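Local coordinates for glycoside hydrolase (Streptococcus pneumoniae serotype 4, PDB 6ORH), which probably hydrolyses alpha-L-fucosidic linkages in host-derived glycans, as an alpha-L-fucosidase of glycoside hydrolase family 29, at residues V60-E65 against K307-L312; L83-T86 against S92-V95; G335-L338 against A343-H346. The protein carries 2 engineered substitutions. All blocks are in the same frame, centred on the assembly; numbering follows the deposited sequence. Where two conformers were deposited one is given.

Contact 1: V60-E65 against K307-L312; sequences VRVLKE and KDIERL
V62, whose CG1 faces I309 and L312, turns its other methyl, CG2, to the guanidinium of R61: CG2 lies 4.0 Å above one face of that flat group, displaced toward its rim. At the edge of the same guanidinium, close to its plane, sits E65 OE2, to which R61 NH1 gives a 3.0 Å hydrogen bond and salt bridge. The carboxylate is not aligned with the guanidinium, since NH1 meets OE2 from 43° above the carboxylate plane. These groups belong to the helix that precedes strand 70-74 of the TIM barrel, and their neighbour is the helix that follows strand 292-295. Strand 23-27 lies between those two strands of the barrel and pairs in parallel with both, so the contact packs helices from the early and late parts of the barrel side by side. Their local axes come within 10.5 Å and run at 25° to each other. Around R61, E58 makes a second salt bridge to NH2, while E65 OE1 is hydrogen-bonded to Y313 of helix 306-322; the side chain of Y313 also touches R61 and V62.

Across the interface the contact is wholly apolar and thinly spread, burying 152 Å² in all. V62 carries the largest share. With CG1 anti to its backbone N (chi1 165°), this methyl reaches out to I309 CG2 at 4.1 Å and to L312 CD1 at 4.2 Å, bridging residues one turn apart on the opposing helix. The side chains of V62 and I309 cross at about a right angle, meeting methyl to methyl. L63 starts out away from helix 306-322 and also packs on L71 of strand 70-74, but its CD2 branch returns to within 4.2 Å of L312 CD1.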
# COMPACT_ATOMS: atom_id res chain seq x y z
N VAL A 60 29.19 12.57 10.54
CA VAL A 60 29.39 11.13 10.67
C VAL A 60 29.01 10.63 12.07
O VAL A 60 28.36 9.58 12.18
CB VAL A 60 30.84 10.75 10.30
CG1 VAL A 60 31.10 9.27 10.58
CG2 VAL A 60 31.15 11.13 8.86
N ARG A 61 29.41 11.37 13.13
CA ARG A 61 29.14 10.90 14.49
C ARG A 61 27.63 10.73 14.70
O ARG A 61 27.18 9.69 15.20
CB ARG A 61 29.71 11.88 15.53
CG ARG A 61 29.45 11.41 16.96
CD ARG A 61 29.97 12.43 17.98
NE ARG A 61 29.21 13.68 18.00
CZ ARG A 61 28.03 13.86 18.62
NH1 ARG A 61 27.48 12.87 19.32
NH2 ARG A 61 27.43 15.03 18.54
N VAL A 62 26.84 11.72 14.31
CA VAL A 62 25.41 11.68 14.53
C VAL A 62 24.81 10.55 13.70
O VAL A 62 24.00 9.77 14.21
CB VAL A 62 24.73 13.03 14.25
CG1 VAL A 62 23.21 12.88 14.12
CG2 VAL A 62 25.04 14.00 15.40
N LEU A 63 25.24 10.42 12.45
CA LEU A 63 24.71 9.31 11.65
C LEU A 63 25.07 7.94 12.25
O LEU A 63 24.24 7.04 12.26
CB LEU A 63 25.21 9.44 10.20
CG LEU A 63 24.68 10.66 9.45
CD1 LEU A 63 25.39 10.80 8.10
CD2 LEU A 63 23.16 10.59 9.30
N LYS A 64 26.30 7.79 12.74
CA LYS A 64 26.73 6.53 13.33
C LYS A 64 25.88 6.24 14.56
O LYS A 64 25.35 5.13 14.72
CB LYS A 64 28.20 6.60 13.76
CG LYS A 64 28.79 5.29 14.27
CD LYS A 64 29.03 4.25 13.18
CE LYS A 64 29.74 3.02 13.70
NZ LYS A 64 30.09 2.07 12.62
N GLU A 65 25.72 7.26 15.41
CA GLU A 65 25.02 7.08 16.68
C GLU A 65 23.54 6.80 16.45
O GLU A 65 22.89 6.23 17.34
CB GLU A 65 25.19 8.29 17.61
CG GLU A 65 26.60 8.41 18.17
CD GLU A 65 26.70 9.56 19.16
OE1 GLU A 65 25.63 10.12 19.56
OE2 GLU A 65 27.86 9.90 19.53
N LYS A 307 16.87 20.37 14.56
CA LYS A 307 15.61 19.63 14.59
C LYS A 307 15.81 18.28 13.89
O LYS A 307 15.40 17.25 14.43
CB LYS A 307 14.50 20.41 13.88
CG LYS A 307 14.22 21.79 14.49
CD LYS A 307 13.12 22.60 13.77
CE LYS A 307 13.32 22.82 12.28
NZ LYS A 307 14.54 23.61 11.97
N ASP A 308 16.56 18.31 12.78
CA ASP A 308 16.84 17.06 12.07
C ASP A 308 17.61 16.09 12.96
O ASP A 308 17.35 14.89 12.96
CB ASP A 308 17.68 17.29 10.80
CG ASP A 308 17.00 18.14 9.74
OD1 ASP A 308 16.01 18.84 10.09
OD2 ASP A 308 17.46 18.12 8.59
N ILE A 309 18.63 16.60 13.68
CA ILE A 309 19.39 15.76 14.57
C ILE A 309 18.48 15.13 15.64
O ILE A 309 18.55 13.93 15.89
CB ILE A 309 20.55 16.57 15.20
CG1 ILE A 309 21.54 17.01 14.12
CG2 ILE A 309 21.23 15.74 16.28
CD1 ILE A 309 22.53 18.11 14.61
N GLU A 310 17.64 15.96 16.28
CA GLU A 310 16.74 15.46 17.31
C GLU A 310 15.88 14.32 16.74
O GLU A 310 15.72 13.28 17.38
CB GLU A 310 15.89 16.62 17.81
CG GLU A 310 14.94 16.24 18.92
CD GLU A 310 14.48 17.51 19.61
OE1 GLU A 310 14.96 17.75 20.74
OE2 GLU A 310 13.69 18.28 18.98
N ARG A 311 15.40 14.54 15.51
CA ARG A 311 14.49 13.61 14.84
C ARG A 311 15.20 12.29 14.54
O ARG A 311 14.62 11.21 14.68
CB ARG A 311 13.92 14.32 13.61
CG ARG A 311 12.87 13.53 12.83
CD ARG A 311 11.64 13.17 13.64
NE ARG A 311 11.20 14.10 14.68
CZ ARG A 311 10.58 15.25 14.49
NH1 ARG A 311 10.34 15.71 13.28
NH2 ARG A 311 10.20 15.97 15.55
N LEU A 312 16.49 12.35 14.16
CA LEU A 312 17.22 11.10 13.94
C LEU A 312 17.39 10.27 15.22
O LEU A 312 17.32 9.05 15.16
CB LEU A 312 18.58 11.40 13.29
CG LEU A 312 18.55 11.99 11.89
CD1 LEU A 312 19.98 12.22 11.44
CD2 LEU A 312 17.82 11.04 10.94

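Contact 2: L83-T86 against S92-V95; sequences LYPT and SVKV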
# COMPACT_ATOMS: atom_id res chain seq x y z
N LEU A 83 33.28 19.21 -5.18
CA LEU A 83 33.49 19.54 -3.77
C LEU A 83 34.79 18.92 -3.24
O LEU A 83 35.00 18.83 -2.02
CB LEU A 83 32.26 19.06 -2.98
CG LEU A 83 30.96 19.78 -3.37
CD1 LEU A 83 29.79 19.16 -2.62
CD2 LEU A 83 31.04 21.27 -3.04
N TYR A 84 35.64 18.46 -4.16
CA TYR A 84 37.00 18.05 -3.82
C TYR A 84 37.90 18.70 -4.87
O TYR A 84 37.43 19.06 -5.94
CB TYR A 84 37.15 16.52 -3.76
CG TYR A 84 37.13 15.82 -5.09
CD1 TYR A 84 35.93 15.49 -5.72
CD2 TYR A 84 38.32 15.51 -5.77
CE1 TYR A 84 35.92 14.86 -6.95
CE2 TYR A 84 38.31 14.88 -7.01
CZ TYR A 84 37.10 14.57 -7.61
OH TYR A 84 37.11 13.99 -8.85
N PRO A 85 39.20 18.91 -4.58
CA PRO A 85 40.11 19.57 -5.52
C PRO A 85 40.56 18.75 -6.73
O PRO A 85 41.74 18.39 -6.90
CB PRO A 85 41.23 20.03 -4.57
CG PRO A 85 41.29 18.93 -3.56
CD PRO A 85 39.83 18.60 -3.29
N THR A 86 39.60 18.44 -7.59
CA THR A 86 39.86 17.68 -8.80
C THR A 86 40.90 18.38 -9.67
O THR A 86 40.98 19.61 -9.70
CB THR A 86 38.55 17.53 -9.59
OG1 THR A 86 38.78 16.81 -10.79
CG2 THR A 86 37.83 18.84 -9.87
N SER A 92 35.53 24.19 -8.83
CA SER A 92 35.63 23.33 -7.65
C SER A 92 35.90 24.20 -6.43
O SER A 92 36.05 25.42 -6.50
CB SER A 92 36.73 22.32 -7.85
OG SER A 92 37.98 22.93 -7.51
N VAL A 93 35.96 23.53 -5.27
CA VAL A 93 36.31 24.16 -4.01
C VAL A 93 37.65 24.88 -4.08
O VAL A 93 37.88 25.73 -3.22
CB VAL A 93 36.29 23.12 -2.88
CG1 VAL A 93 34.84 22.82 -2.46
CG2 VAL A 93 37.06 21.85 -3.22
N LYS A 94 38.50 24.55 -5.05
CA LYS A 94 39.79 25.23 -5.17
C LYS A 94 39.62 26.74 -5.33
O LYS A 94 40.49 27.50 -4.91
CB LYS A 94 40.58 24.75 -6.39
CG LYS A 94 41.27 23.40 -6.26
CD LYS A 94 42.28 23.20 -7.39
CE LYS A 94 43.04 21.90 -7.25
NZ LYS A 94 44.01 21.70 -8.37
N VAL A 95 38.51 27.18 -5.93
CA VAL A 95 38.32 28.61 -6.16
C VAL A 95 37.29 29.21 -5.20
O VAL A 95 36.84 30.34 -5.39
CB VAL A 95 37.98 28.90 -7.64
CG1 VAL A 95 39.12 28.52 -8.58
CG2 VAL A 95 36.67 28.27 -8.08
O HOH W 1 39.77 21.91 -9.21
O HOH W 2 42.46 21.61 -11.10
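V93 has the most surface buried here, and it presses its two methyls on the backbone around the L83-Y84 peptide. V93 points toward the other segment, and V93 CG2, set between its own backbone N and carbonyl carbon, is 3.7 Å from L83 C and equally close to Y84 C. The other branch, CG1, is anti to the carbonyl carbon and comes within 4.1 Å of L83 CD2, the two side chains crossing at about a right angle. CG2 also borders the pyrrolidine ring of P85.

K94 lies along P85, with its CE 3.7 Å from P85 CB and its CG scarcely farther from the same atom. Both segments belong to the long loop between strand 70-74 and helix 105-116 of the TIM barrel, and each is shaped by a small turn: P85 is the centre of an inverse gamma turn closed by T86 N to Y84 O (2.8 Å), and S92 OG accepts from K94 N at 158° in an ST turn.

The extended chain of K94 carries NZ beyond the proline toward T86 O, but a water joins the two, accepting from NZ and donating to T86 O. A second water donates to T86 O at 2.6 Å and accepts from S92 OG at 2.7 Å, so one carbonyl oxygen takes two water hydrogens while the serine hydroxyl both gives and receives. The hydroxyls of Y84 and T86 turn instead to E152 of helix 139-154. S92 CB packs beside Y84 O, and S92 CB also lies 4.2 Å from T86 CG2.

Contact 3: G335-L338 against A343-H346; sequences GPAL and ACRH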
# COMPACT_ATOMS: atom_id res chain seq x y z
N GLY A 335 4.19 -27.83 11.52
CA GLY A 335 3.91 -27.74 10.11
C GLY A 335 4.89 -28.62 9.37
O GLY A 335 5.71 -29.33 9.97
N PRO A 336 4.82 -28.65 8.03
CA PRO A 336 5.68 -29.53 7.26
C PRO A 336 7.10 -28.99 7.23
O PRO A 336 7.32 -27.77 7.35
CB PRO A 336 4.99 -29.54 5.89
CG PRO A 336 4.34 -28.18 5.80
CD PRO A 336 3.89 -27.83 7.21
N ALA A 337 8.07 -29.89 7.11
CA ALA A 337 9.46 -29.49 6.99
C ALA A 337 10.23 -30.53 6.20
O ALA A 337 10.00 -31.73 6.34
CB ALA A 337 10.10 -29.21 8.35
N LEU A 338 11.18 -30.05 5.41
CA LEU A 338 11.85 -30.88 4.42
C LEU A 338 12.62 -32.00 5.11
O LEU A 338 12.63 -33.13 4.61
CB LEU A 338 12.81 -29.97 3.63
CG LEU A 338 13.60 -30.63 2.50
CD1 LEU A 338 12.66 -31.20 1.45
CD2 LEU A 338 14.53 -29.61 1.86
N ALA A 343 14.30 -27.88 9.88
CA ALA A 343 13.14 -28.07 10.73
C ALA A 343 12.45 -26.74 11.08
O ALA A 343 13.06 -25.68 11.12
CB ALA A 343 13.56 -28.79 12.00
N CYS A 344 11.16 -26.85 11.40
CA CYS A 344 10.35 -25.72 11.81
C CYS A 344 10.95 -24.96 12.99
O CYS A 344 10.85 -23.74 13.06
CB CYS A 344 8.94 -26.14 12.19
SG CYS A 344 7.99 -26.93 10.86
N ARG A 345 11.59 -25.69 13.93
CA ARG A 345 12.09 -25.07 15.14
C ARG A 345 13.17 -24.04 14.81
O ARG A 345 13.48 -23.18 15.64
CB ARG A 345 12.61 -26.14 16.12
CG ARG A 345 13.75 -26.98 15.58
CD ARG A 345 14.52 -27.79 16.64
NE ARG A 345 14.86 -27.01 17.83
CZ ARG A 345 15.91 -26.20 17.96
NH1 ARG A 345 16.80 -26.04 16.99
NH2 ARG A 345 16.09 -25.55 19.10
N HIS A 346 13.72 -24.10 13.59
CA HIS A 346 14.75 -23.17 13.16
C HIS A 346 14.22 -21.74 12.99
O HIS A 346 15.01 -20.81 12.84
CB HIS A 346 15.43 -23.68 11.89
CG HIS A 346 16.23 -24.91 12.15
ND1 HIS A 346 16.70 -25.73 11.13
CD2 HIS A 346 16.61 -25.50 13.31
CE1 HIS A 346 17.37 -26.73 11.65
NE2 HIS A 346 17.32 -26.62 13.00
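Sulfur-to-carbonyl contacts dominate the meeting of C344 with G335 and P336. C344 SG stands 3.4 Å from G335 O and 3.7 Å from P336 O, resting against two successive peptide oxygens of the facing chain. The thiol gets there because SG is anti to its own carbonyl carbon (chi1 -61°), a setting that directs it across to segment 335-338. P336 O also accepts a hydrogen bond from NE1 of W356, in the nearby strand 356-357.

Apolar packing supplies the rest of the interface. A337 points its methyl toward segment 343-346, where A337 CB lies 4.0 Å from C344 SG and the same distance from A343 CA. That single methyl therefore touches both the sulfur and the backbone leading to it. C344 is buried further by W356 and by L366 of strand 364-370, and A337 touches W356 as well.

Backbone conformation and hydrogen bonding make up a third group of features. G335 takes phi 138° and psi -178°, where a beta carbon would run into P336 CD and into the preceding carbonyl oxygen. On the other segment, H346 N donates to A343 O at 3.0 Å, and residues 344-346 lie in a 3-10 segment that runs on beyond H346. Within it, the H346 ring has A343 CA 4.3 Å above one face, near its rim, with R345 NH1 in plane at its edge; H346 ND1 is hydrogen-bonded to S355 O.

The whole arrangement lies in the connection between strands 332-334 and 356-357, which belong to the two antiparallel sheets of the F5/8 type C domain. In this galactose-binding-type beta sandwich the connection supplies H346, D349, L351 and S354 of a calcium site that also includes T443 of strand 441-448; the site is known for this protein, though no calcium is bound to this chain in the model.

From the N terminus, the chain passes through strand 23-27 before reaching helix 56-65, one side of contact 1, and continues through strand 70-74 into a long loop. There contact 2 closes a short excursion, with five residues between 83-86 and 92-95. This turn is nested within the much larger loop that contact 1 closes when helix 306-322 returns, 241 residues after the first segment, so that early and late parts of the TIM barrel are tied together. Contact 3 follows in series, closing a four-residue excursion in the F5/8 type C beta sandwich. None touches another: contacts 2 and 3, on opposite sides of the chain's centre, have centres about 59 Å apart.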